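Local coordinates for putative Killer protein (Pseudomonas putida, PDB 6F8S) that probably acts as the RelE-like (HigB family) toxin of a type II toxin-antitoxin pair, cleaving mRNA unless its antitoxin restrains it, at residues T46-E60 / H70-W84. Sequence-based numbering, arbitrary orientation.
Sequences TELRDLRSPPGNRLE and HSIRVNDQWRLCFTW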
ATOM      1  N   THR B  46      -2.915  -8.119  -4.725  1.00 58.21           N
ATOM      2  CA  THR B  46      -3.599  -7.176  -5.588  1.00 62.35           C
ATOM      3  C   THR B  46      -4.248  -7.913  -6.753  1.00 62.99           C
ATOM      4  O   THR B  46      -5.277  -7.499  -7.269  1.00 61.75           O
ATOM      5  CB  THR B  46      -2.612  -6.122  -6.067  1.00 54.58           C
ATOM      6  OG1 THR B  46      -2.621  -5.050  -5.124  1.00 59.79           O
ATOM      7  CG2 THR B  46      -2.955  -5.610  -7.395  1.00 60.17           C
ATOM      8  N   GLU B  47      -3.640  -9.033  -7.135  1.00 59.32           N
ATOM      9  CA  GLU B  47      -4.145  -9.885  -8.206  1.00 61.59           C
ATOM     10  C   GLU B  47      -3.985 -11.342  -7.783  1.00 57.33           C
ATOM     11  O   GLU B  47      -3.116 -11.662  -6.976  1.00 57.22           O
ATOM     12  CB  GLU B  47      -3.403  -9.620  -9.535  1.00 57.71           C
ATOM     13  CG  GLU B  47      -3.745  -8.294 -10.179  1.00 60.53           C
ATOM     14  CD  GLU B  47      -2.975  -8.024 -11.461  1.00 65.89           C
ATOM     15  OE1 GLU B  47      -2.354  -8.967 -12.018  1.00 65.15           O
ATOM     16  OE2 GLU B  47      -2.992  -6.856 -11.919  1.00 67.97           O
ATOM     17  N   LEU B  48      -4.808 -12.214  -8.347  1.00 44.11           N
ATOM     18  CA  LEU B  48      -4.761 -13.629  -8.055  1.00 48.53           C
ATOM     19  C   LEU B  48      -3.370 -14.241  -8.264  1.00 50.88           C
ATOM     20  O   LEU B  48      -2.990 -15.181  -7.548  1.00 49.77           O
ATOM     21  CB  LEU B  48      -5.805 -14.372  -8.892  1.00 53.16           C
ATOM     22  CG  LEU B  48      -5.888 -15.870  -8.623  1.00 57.33           C
ATOM     23  CD1 LEU B  48      -6.034 -16.130  -7.124  1.00 59.16           C
ATOM     24  CD2 LEU B  48      -7.056 -16.487  -9.372  1.00 61.79           C
ATOM     25  N   ARG B  49      -2.590 -13.697  -9.194  1.00 54.66           N
ATOM     26  CA  ARG B  49      -1.226 -14.204  -9.415  1.00 51.15           C
ATOM     27  C   ARG B  49      -0.359 -14.072  -8.160  1.00 50.90           C
ATOM     28  O   ARG B  49       0.548 -14.882  -7.939  1.00 48.88           O
ATOM     29  CB  ARG B  49      -0.552 -13.485 -10.582  1.00 51.73           C
ATOM     30  CG  ARG B  49      -0.349 -12.002 -10.396  1.00 50.45           C
ATOM     31  CD  ARG B  49       0.219 -11.376 -11.688  1.00 55.32           C
ATOM     32  NE  ARG B  49      -0.836 -11.117 -12.659  1.00 53.40           N
ATOM     33  CZ  ARG B  49      -1.024 -11.813 -13.774  1.00 56.24           C
ATOM     34  NH1 ARG B  49      -0.210 -12.807 -14.079  1.00 54.06           N
ATOM     35  NH2 ARG B  49      -2.019 -11.501 -14.592  1.00 60.33           N
ATOM     36  N   ASP B  50      -0.661 -13.073  -7.331  1.00 49.21           N
ATOM     37  CA  ASP B  50       0.066 -12.860  -6.104  1.00 49.43           C
ATOM     38  C   ASP B  50      -0.083 -14.063  -5.178  1.00 55.15           C
ATOM     39  O   ASP B  50       0.809 -14.343  -4.371  1.00 50.97           O
ATOM     40  CB  ASP B  50      -0.409 -11.582  -5.413  1.00 51.06           C
ATOM     41  CG  ASP B  50      -0.053 -10.319  -6.214  1.00 52.00           C
ATOM     42  OD1 ASP B  50       0.964 -10.351  -6.950  1.00 51.59           O
ATOM     43  OD2 ASP B  50      -0.775  -9.295  -6.095  1.00 48.62           O
ATOM     44  N   LEU B  51      -1.195 -14.788  -5.293  1.00 54.97           N
ATOM     45  CA  LEU B  51      -1.394 -15.963  -4.442  1.00 54.71           C
ATOM     46  C   LEU B  51      -1.055 -17.244  -5.179  1.00 54.90           C
ATOM     47  O   LEU B  51      -0.624 -18.202  -4.569  1.00 57.22           O
ATOM     48  CB  LEU B  51      -2.820 -16.009  -3.920  1.00 54.26           C
ATOM     49  CG  LEU B  51      -3.089 -14.796  -3.028  1.00 54.65           C
ATOM     50  CD1 LEU B  51      -4.565 -14.708  -2.724  1.00 56.51           C
ATOM     51  CD2 LEU B  51      -2.258 -14.856  -1.731  1.00 54.10           C
ATOM     52  N   ARG B  52      -1.216 -17.236  -6.499  1.00 57.62           N
ATOM     53  CA  ARG B  52      -0.877 -18.393  -7.335  1.00 54.47           C
ATOM     54  C   ARG B  52       0.622 -18.560  -7.568  1.00 54.36           C
ATOM     55  O   ARG B  52       1.125 -19.674  -7.660  1.00 59.32           O
ATOM     56  CB  ARG B  52      -1.584 -18.288  -8.691  1.00 60.86           C
ATOM     57  CG  ARG B  52      -1.465 -19.528  -9.563  1.00 59.83           C
ATOM     58  CD  ARG B  52      -2.641 -19.603 -10.495  1.00 64.25           C
ATOM     59  NE  ARG B  52      -2.831 -18.298 -11.119  1.00 70.45           N
ATOM     60  CZ  ARG B  52      -3.989 -17.849 -11.592  1.00 74.97           C
ATOM     61  NH1 ARG B  52      -5.078 -18.617 -11.524  1.00 75.55           N
ATOM     62  NH2 ARG B  52      -4.051 -16.634 -12.136  1.00 73.80           N
ATOM     63  N   SER B  53       1.343 -17.452  -7.686  1.00 59.56           N
ATOM     64  CA  SER B  53       2.756 -17.549  -8.044  1.00 61.52           C
ATOM     65  C   SER B  53       3.660 -18.153  -6.968  1.00 59.89           C
ATOM     66  O   SER B  53       4.508 -18.970  -7.311  1.00 64.52           O
ATOM     67  CB  SER B  53       3.296 -16.181  -8.460  1.00 56.63           C
ATOM     68  OG  SER B  53       2.757 -15.823  -9.722  1.00 61.62           O
ATOM     69  N   PRO B  54       3.504 -17.759  -5.682  1.00 58.21           N
ATOM     70  CA  PRO B  54       4.462 -18.332  -4.724  1.00 60.61           C
ATOM     71  C   PRO B  54       4.280 -19.836  -4.625  1.00 59.79           C
ATOM     72  O   PRO B  54       3.186 -20.287  -4.294  1.00 64.90           O
ATOM     73  CB  PRO B  54       4.107 -17.641  -3.390  1.00 56.05           C
ATOM     74  CG  PRO B  54       3.302 -16.452  -3.766  1.00 58.18           C
ATOM     75  CD  PRO B  54       2.556 -16.846  -5.016  1.00 56.60           C
ATOM     76  N   PRO B  55       5.324 -20.613  -4.942  1.00 59.61           N
ATOM     77  CA  PRO B  55       5.125 -22.068  -4.931  1.00 61.62           C
ATOM     78  C   PRO B  55       4.809 -22.587  -3.515  1.00 66.63           C
ATOM     79  O   PRO B  55       4.141 -23.613  -3.351  1.00 68.79           O
ATOM     80  CB  PRO B  55       6.457 -22.608  -5.460  1.00 61.57           C
ATOM     81  CG  PRO B  55       7.446 -21.498  -5.254  1.00 58.31           C
ATOM     82  CD  PRO B  55       6.692 -20.222  -5.332  1.00 58.13           C
ATOM     83  N   GLY B  56       5.251 -21.861  -2.493  1.00 65.93           N
ATOM     84  CA  GLY B  56       4.868 -22.179  -1.127  1.00 65.77           C
ATOM     85  C   GLY B  56       3.371 -22.124  -0.844  1.00 65.44           C
ATOM     86  O   GLY B  56       2.916 -22.667   0.154  1.00 66.01           O
ATOM     87  N   ASN B  57       2.598 -21.459  -1.705  1.00 61.30           N
ATOM     88  CA  ASN B  57       1.154 -21.394  -1.507  1.00 59.21           C
ATOM     89  C   ASN B  57       0.450 -22.624  -2.018  1.00 62.55           C
ATOM     90  O   ASN B  57      -0.647 -22.932  -1.555  1.00 62.80           O
ATOM     91  CB  ASN B  57       0.561 -20.166  -2.191  1.00 55.39           C
ATOM     92  CG  ASN B  57       0.606 -18.948  -1.315  1.00 53.93           C
ATOM     93  OD1 ASN B  57       1.104 -18.998  -0.189  1.00 49.67           O
ATOM     94  ND2 ASN B  57       0.115 -17.824  -1.836  1.00 58.35           N
ATOM     95  N   ARG B  58       1.087 -23.309  -2.975  1.00 64.53           N
ATOM     96  CA  ARG B  58       0.497 -24.458  -3.670  1.00 67.88           C
ATOM     97  C   ARG B  58      -0.981 -24.205  -3.951  1.00 66.10           C
ATOM     98  O   ARG B  58      -1.835 -24.978  -3.541  1.00 69.02           O
ATOM     99  CB  ARG B  58       0.676 -25.746  -2.851  1.00 73.94           C
ATOM    100  CG  ARG B  58       1.303 -26.908  -3.612  1.00 79.11           C
ATOM    101  CD  ARG B  58       1.191 -28.217  -2.820  1.00 86.42           C
ATOM    102  NE  ARG B  58       0.069 -29.054  -3.257  1.00 98.40           N
ATOM    103  CZ  ARG B  58      -0.722 -29.766  -2.448  1.00 98.21           C
ATOM    104  NH1 ARG B  58      -0.536 -29.776  -1.120  1.00 91.81           N
ATOM    105  NH2 ARG B  58      -1.712 -30.483  -2.974  1.00 97.21           N
ATOM    106  N   LEU B  59      -1.269 -23.096  -4.634  1.00 68.78           N
ATOM    107  CA  LEU B  59      -2.646 -22.667  -4.865  1.00 67.63           C
ATOM    108  C   LEU B  59      -3.462 -23.736  -5.597  1.00 71.08           C
ATOM    109  O   LEU B  59      -2.998 -24.338  -6.568  1.00 70.24           O
ATOM    110  CB  LEU B  59      -2.683 -21.352  -5.655  1.00 59.54           C
ATOM    111  CG  LEU B  59      -4.091 -20.772  -5.811  1.00 61.15           C
ATOM    112  CD1 LEU B  59      -4.641 -20.402  -4.459  1.00 64.66           C
ATOM    113  CD2 LEU B  59      -4.135 -19.556  -6.705  1.00 63.29           C
ATOM    114  N   GLU B  60      -4.675 -23.977  -5.108  1.00 79.16           N
ATOM    115  CA  GLU B  60      -5.599 -24.915  -5.739  1.00 83.35           C
ATOM    116  C   GLU B  60      -7.007 -24.340  -5.772  1.00 81.50           C
ATOM    117  O   GLU B  60      -7.297 -23.364  -5.089  1.00 81.67           O
ATOM    118  CB  GLU B  60      -5.569 -26.266  -5.012  1.00 81.16           C
ATOM    119  CG  GLU B  60      -4.199 -26.918  -5.084  1.00 83.69           C
ATOM    120  CD  GLU B  60      -4.068 -28.171  -4.253  1.00 95.50           C
ATOM    121  OE1 GLU B  60      -5.030 -28.529  -3.532  1.00 93.52           O
ATOM    122  OE2 GLU B  60      -2.979 -28.790  -4.314  1.00 97.67           O
ATOM    123  N   HIS B  70     -10.570 -20.511  -3.913  1.00 65.03           N
ATOM    124  CA  HIS B  70      -9.238 -21.095  -4.006  1.00 63.37           C
ATOM    125  C   HIS B  70      -8.712 -21.333  -2.598  1.00 60.28           C
ATOM    126  O   HIS B  70      -9.288 -20.865  -1.614  1.00 59.19           O
ATOM    127  CB  HIS B  70      -8.266 -20.200  -4.789  1.00 63.87           C
ATOM    128  CG  HIS B  70      -8.874 -19.543  -5.991  1.00 69.85           C
ATOM    129  ND1 HIS B  70      -8.748 -20.053  -7.264  1.00 68.37           N
ATOM    130  CD2 HIS B  70      -9.611 -18.410  -6.102  1.00 67.21           C
ATOM    131  CE1 HIS B  70      -9.383 -19.263  -8.114  1.00 70.72           C
ATOM    132  NE2 HIS B  70      -9.918 -18.264  -7.436  1.00 70.98           N
ATOM    133  N   SER B  71      -7.606 -22.056  -2.502  1.00 61.95           N
ATOM    134  CA  SER B  71      -6.987 -22.274  -1.209  1.00 65.94           C
ATOM    135  C   SER B  71      -5.466 -22.304  -1.314  1.00 64.46           C
ATOM    136  O   SER B  71      -4.909 -22.696  -2.350  1.00 65.43           O
ATOM    137  CB  SER B  71      -7.504 -23.569  -0.577  1.00 60.56           C
ATOM    138  OG  SER B  71      -6.934 -24.678  -1.232  1.00 63.12           O
ATOM    139  N   ILE B  72      -4.807 -21.880  -0.238  1.00 59.56           N
ATOM    140  CA  ILE B  72      -3.363 -21.940  -0.172  1.00 56.88           C
ATOM    141  C   ILE B  72      -2.934 -22.825   0.992  1.00 58.82           C
ATOM    142  O   ILE B  72      -3.592 -22.882   2.034  1.00 61.97           O
ATOM    143  CB  ILE B  72      -2.741 -20.536  -0.055  1.00 56.34           C
ATOM    144  CG1 ILE B  72      -3.304 -19.796   1.142  1.00 52.14           C
ATOM    145  CG2 ILE B  72      -2.989 -19.705  -1.345  1.00 55.99           C
ATOM    146  CD1 ILE B  72      -2.608 -18.491   1.397  1.00 52.38           C
ATOM    147  N   ARG B  73      -1.843 -23.553   0.789  1.00 63.11           N
ATOM    148  CA  ARG B  73      -1.311 -24.438   1.806  1.00 63.69           C
ATOM    149  C   ARG B  73      -0.777 -23.638   2.987  1.00 63.05           C
ATOM    150  O   ARG B  73      -0.013 -22.698   2.795  1.00 63.71           O
ATOM    151  CB  ARG B  73      -0.203 -25.308   1.202  1.00 68.93           C
ATOM    152  CG  ARG B  73       0.350 -26.416   2.114  1.00 71.95           C
ATOM    153  CD  ARG B  73       1.204 -27.401   1.308  1.00 69.59           C
ATOM    154  NE  ARG B  73       1.666 -28.539   2.098  1.00 67.93           N
ATOM    155  CZ  ARG B  73       2.722 -28.513   2.909  1.00 71.16           C
ATOM    156  NH1 ARG B  73       3.429 -27.397   3.049  1.00 68.59           N
ATOM    157  NH2 ARG B  73       3.070 -29.598   3.593  1.00 72.87           N
ATOM    158  N   VAL B  74      -1.199 -23.991   4.198  1.00 63.77           N
ATOM    159  CA  VAL B  74      -0.532 -23.528   5.418  1.00 64.58           C
ATOM    160  C   VAL B  74       0.446 -24.619   5.886  1.00 63.19           C
ATOM    161  O   VAL B  74       1.614 -24.344   6.164  1.00 61.17           O
ATOM    162  CB  VAL B  74      -1.537 -23.194   6.555  1.00 65.38           C
ATOM    163  CG1 VAL B  74      -0.801 -22.963   7.873  1.00 63.51           C
ATOM    164  CG2 VAL B  74      -2.371 -21.973   6.202  1.00 54.75           C
ATOM    165  N   ASN B  75      -0.047 -25.856   5.977  1.00 57.40           N
ATOM    166  CA  ASN B  75       0.822 -27.028   6.053  1.00 58.82           C
ATOM    167  C   ASN B  75       0.113 -28.243   5.456  1.00 60.77           C
ATOM    168  O   ASN B  75      -0.879 -28.090   4.733  1.00 61.32           O
ATOM    169  CB  ASN B  75       1.285 -27.301   7.498  1.00 54.88           C
ATOM    170  CG  ASN B  75       0.134 -27.567   8.482  1.00 55.90           C
ATOM    171  OD1 ASN B  75      -0.975 -27.979   8.120  1.00 54.47           O
ATOM    172  ND2 ASN B  75       0.417 -27.339   9.752  1.00 60.04           N
ATOM    173  N   ASP B  76       0.617 -29.439   5.746  1.00 57.21           N
ATOM    174  CA  ASP B  76       0.036 -30.656   5.191  1.00 62.18           C
ATOM    175  C   ASP B  76      -1.419 -30.866   5.642  1.00 66.00           C
ATOM    176  O   ASP B  76      -2.203 -31.539   4.969  1.00 65.71           O
ATOM    177  CB  ASP B  76       0.886 -31.879   5.569  1.00 67.40           C
ATOM    178  CG  ASP B  76       0.820 -32.209   7.061  1.00 74.93           C
ATOM    179  OD1 ASP B  76       0.595 -31.287   7.880  1.00 79.10           O
ATOM    180  OD2 ASP B  76       0.992 -33.398   7.428  1.00 81.25           O
ATOM    181  N   GLN B  77      -1.782 -30.274   6.776  1.00 62.25           N
ATOM    182  CA  GLN B  77      -3.118 -30.461   7.339  1.00 63.25           C
ATOM    183  C   GLN B  77      -4.061 -29.298   6.976  1.00 57.15           C
ATOM    184  O   GLN B  77      -5.189 -29.522   6.550  1.00 57.11           O
ATOM    185  CB  GLN B  77      -3.038 -30.637   8.875  1.00 57.91           C
ATOM    186  CG  GLN B  77      -4.391 -30.943   9.509  1.00 58.78           C
ATOM    187  CD  GLN B  77      -4.384 -30.957  11.037  1.00 60.90           C
ATOM    188  OE1 GLN B  77      -3.348 -30.740  11.673  1.00 62.39           O
ATOM    189  NE2 GLN B  77      -5.551 -31.218  11.634  1.00 57.55           N
ATOM    190  N   TRP B  78      -3.597 -28.060   7.147  1.00 56.84           N
ATOM    191  CA  TRP B  78      -4.479 -26.896   7.060  1.00 53.60           C
ATOM    192  C   TRP B  78      -4.271 -26.066   5.820  1.00 58.81           C
ATOM    193  O   TRP B  78      -3.133 -25.830   5.401  1.00 57.31           O
ATOM    194  CB  TRP B  78      -4.292 -25.985   8.265  1.00 54.32           C
ATOM    195  CG  TRP B  78      -4.701 -26.594   9.552  1.00 56.57           C
ATOM    196  CD1 TRP B  78      -3.879 -27.064  10.513  1.00 53.33           C
ATOM    197  CD2 TRP B  78      -6.041 -26.794  10.027  1.00 56.89           C
ATOM    198  NE1 TRP B  78      -4.615 -27.545  11.565  1.00 59.44           N
ATOM    199  CE2 TRP B  78      -5.946 -27.394  11.291  1.00 60.24           C
ATOM    200  CE3 TRP B  78      -7.309 -26.524   9.503  1.00 59.96           C
ATOM    201  CZ2 TRP B  78      -7.071 -27.733  12.049  1.00 59.03           C
ATOM    202  CZ3 TRP B  78      -8.426 -26.858  10.256  1.00 62.80           C
ATOM    203  CH2 TRP B  78      -8.298 -27.465  11.513  1.00 59.57           C
ATOM    204  N   ARG B  79      -5.391 -25.604   5.266  1.00 57.60           N
ATOM    205  CA  ARG B  79      -5.400 -24.683   4.148  1.00 56.39           C
ATOM    206  C   ARG B  79      -6.348 -23.521   4.390  1.00 60.69           C
ATOM    207  O   ARG B  79      -7.431 -23.695   4.951  1.00 60.49           O
ATOM    208  CB  ARG B  79      -5.801 -25.402   2.866  1.00 55.62           C
ATOM    209  CG  ARG B  79      -4.672 -26.187   2.250  1.00 56.19           C
ATOM    210  CD  ARG B  79      -5.133 -26.975   1.039  1.00 60.39           C
ATOM    211  NE  ARG B  79      -3.971 -27.345   0.245  1.00 71.11           N
ATOM    212  CZ  ARG B  79      -3.524 -26.646  -0.796  1.00 67.43           C
ATOM    213  NH1 ARG B  79      -4.160 -25.552  -1.197  1.00 61.79           N
ATOM    214  NH2 ARG B  79      -2.445 -27.049  -1.442  1.00 67.19           N
ATOM    215  N   LEU B  80      -5.937 -22.337   3.941  1.00 67.38           N
ATOM    216  CA  LEU B  80      -6.820 -21.174   3.897  1.00 64.49           C
ATOM    217  C   LEU B  80      -7.655 -21.173   2.622  1.00 60.89           C
ATOM    218  O   LEU B  80      -7.107 -21.081   1.547  1.00 65.27           O
ATOM    219  CB  LEU B  80      -6.004 -19.885   3.992  1.00 61.30           C
ATOM    220  CG  LEU B  80      -5.465 -19.626   5.395  1.00 63.71           C
ATOM    221  CD1 LEU B  80      -4.263 -18.710   5.354  1.00 59.61           C
ATOM    222  CD2 LEU B  80      -6.568 -19.041   6.281  1.00 65.18           C
ATOM    223  N   CYS B  81      -8.972 -21.305   2.758  1.00 64.55           N
ATOM    224  CA  CYS B  81      -9.920 -21.140   1.646  1.00 68.63           C
ATOM    225  C   CYS B  81     -10.355 -19.682   1.567  1.00 65.83           C
ATOM    226  O   CYS B  81     -10.417 -18.995   2.586  1.00 63.77           O
ATOM    227  CB  CYS B  81     -11.160 -22.041   1.815  1.00 71.17           C
ATOM    228  SG  CYS B  81     -11.197 -23.563   0.810  1.00 85.71           S
ATOM    229  N   PHE B  82     -10.663 -19.218   0.358  1.00 65.15           N
ATOM    230  CA  PHE B  82     -11.134 -17.843   0.149  1.00 62.89           C
ATOM    231  C   PHE B  82     -11.727 -17.655  -1.244  1.00 67.82           C
ATOM    232  O   PHE B  82     -11.502 -18.465  -2.158  1.00 66.21           O
ATOM    233  CB  PHE B  82      -9.993 -16.835   0.336  1.00 61.45           C
ATOM    234  CG  PHE B  82      -8.898 -16.972  -0.698  1.00 57.91           C
ATOM    235  CD1 PHE B  82      -7.826 -17.824  -0.486  1.00 56.89           C
ATOM    236  CD2 PHE B  82      -8.956 -16.271  -1.887  1.00 59.54           C
ATOM    237  CE1 PHE B  82      -6.824 -17.964  -1.451  1.00 60.15           C
ATOM    238  CE2 PHE B  82      -7.963 -16.410  -2.846  1.00 59.91           C
ATOM    239  CZ  PHE B  82      -6.897 -17.260  -2.623  1.00 57.45           C
ATOM    240  N   THR B  83     -12.454 -16.556  -1.405  1.00 64.80           N
ATOM    241  CA  THR B  83     -12.901 -16.152  -2.724  1.00 67.46           C
ATOM    242  C   THR B  83     -12.162 -14.895  -3.196  1.00 67.18           C
ATOM    243  O   THR B  83     -12.016 -13.914  -2.459  1.00 64.19           O
ATOM    244  CB  THR B  83     -14.410 -15.892  -2.762  1.00 69.57           C
ATOM    245  OG1 THR B  83     -15.088 -16.907  -2.008  1.00 73.27           O
ATOM    246  CG2 THR B  83     -14.910 -15.871  -4.222  1.00 69.27           C
ATOM    247  N   TRP B  84     -11.698 -14.935  -4.435  1.00 68.50           N
ATOM    248  CA  TRP B  84     -11.050 -13.781  -5.007  1.00 67.82           C
ATOM    249  C   TRP B  84     -12.063 -12.796  -5.599  1.00 67.46           C
ATOM    250  O   TRP B  84     -12.931 -13.187  -6.375  1.00 70.03           O
ATOM    251  CB  TRP B  84     -10.049 -14.203  -6.078  1.00 63.87           C
ATOM    252  CG  TRP B  84      -9.327 -13.021  -6.550  1.00 65.56           C
ATOM    253  CD1 TRP B  84      -9.539 -12.342  -7.709  1.00 66.50           C
ATOM    254  CD2 TRP B  84      -8.320 -12.294  -5.835  1.00 65.28           C
ATOM    255  NE1 TRP B  84      -8.702 -11.261  -7.783  1.00 64.19           N
ATOM    256  CE2 TRP B  84      -7.942 -11.205  -6.645  1.00 61.67           C
ATOM    257  CE3 TRP B  84      -7.686 -12.477  -4.597  1.00 59.77           C
ATOM    258  CZ2 TRP B  84      -6.950 -10.292  -6.262  1.00 58.39           C
ATOM    259  CZ3 TRP B  84      -6.709 -11.573  -4.215  1.00 58.67           C
ATOM    260  CH2 TRP B  84      -6.347 -10.492  -5.046  1.00 59.40           C
TER
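R73 N donates to N57 O at 2.7 Å. N57 ND2 bonds L51 O, and OD1 takes a bond from K38, which holds the amide alongside I72 CG2. R79 NH2 donates to R58 O at 3.0 Å, in the carbonyl plane, and R79 NH1 adds a weak bond. The extended R79 chain carries the guanidinium out to R58 O, and NH1 also bonds S71 OG. The E60 carboxylate stacks on one face of this guanidinium, the planes 15° apart. E60 OE2 lies 3.4 Å from R79 NH2, a salt bridge of charges alone. E60 also pairs with R58, so its charge probably eases the meeting of R58 NH1 and R79 NH2. Next to this network, a single antiparallel hydrogen-bonded bridge, E60 with S71, joins E60 to strand 69-73. That strand is an outermost one of the chain's three-stranded antiparallel sheet in this RelE-like fold. L59 CD1 sits 3.6 Å from I72 CG2, and L51 CD1 lies 3.5 Å from F82 CZ. L48 CB makes a CH-pi contact over the five-membered ring of W84, 4.3 Å from its centroid. With chi1 at -175°, the W84 indole swings away from its own backbone N and reaches the T46-L48 backbone, with L48 N over one face and T46 O at the edge.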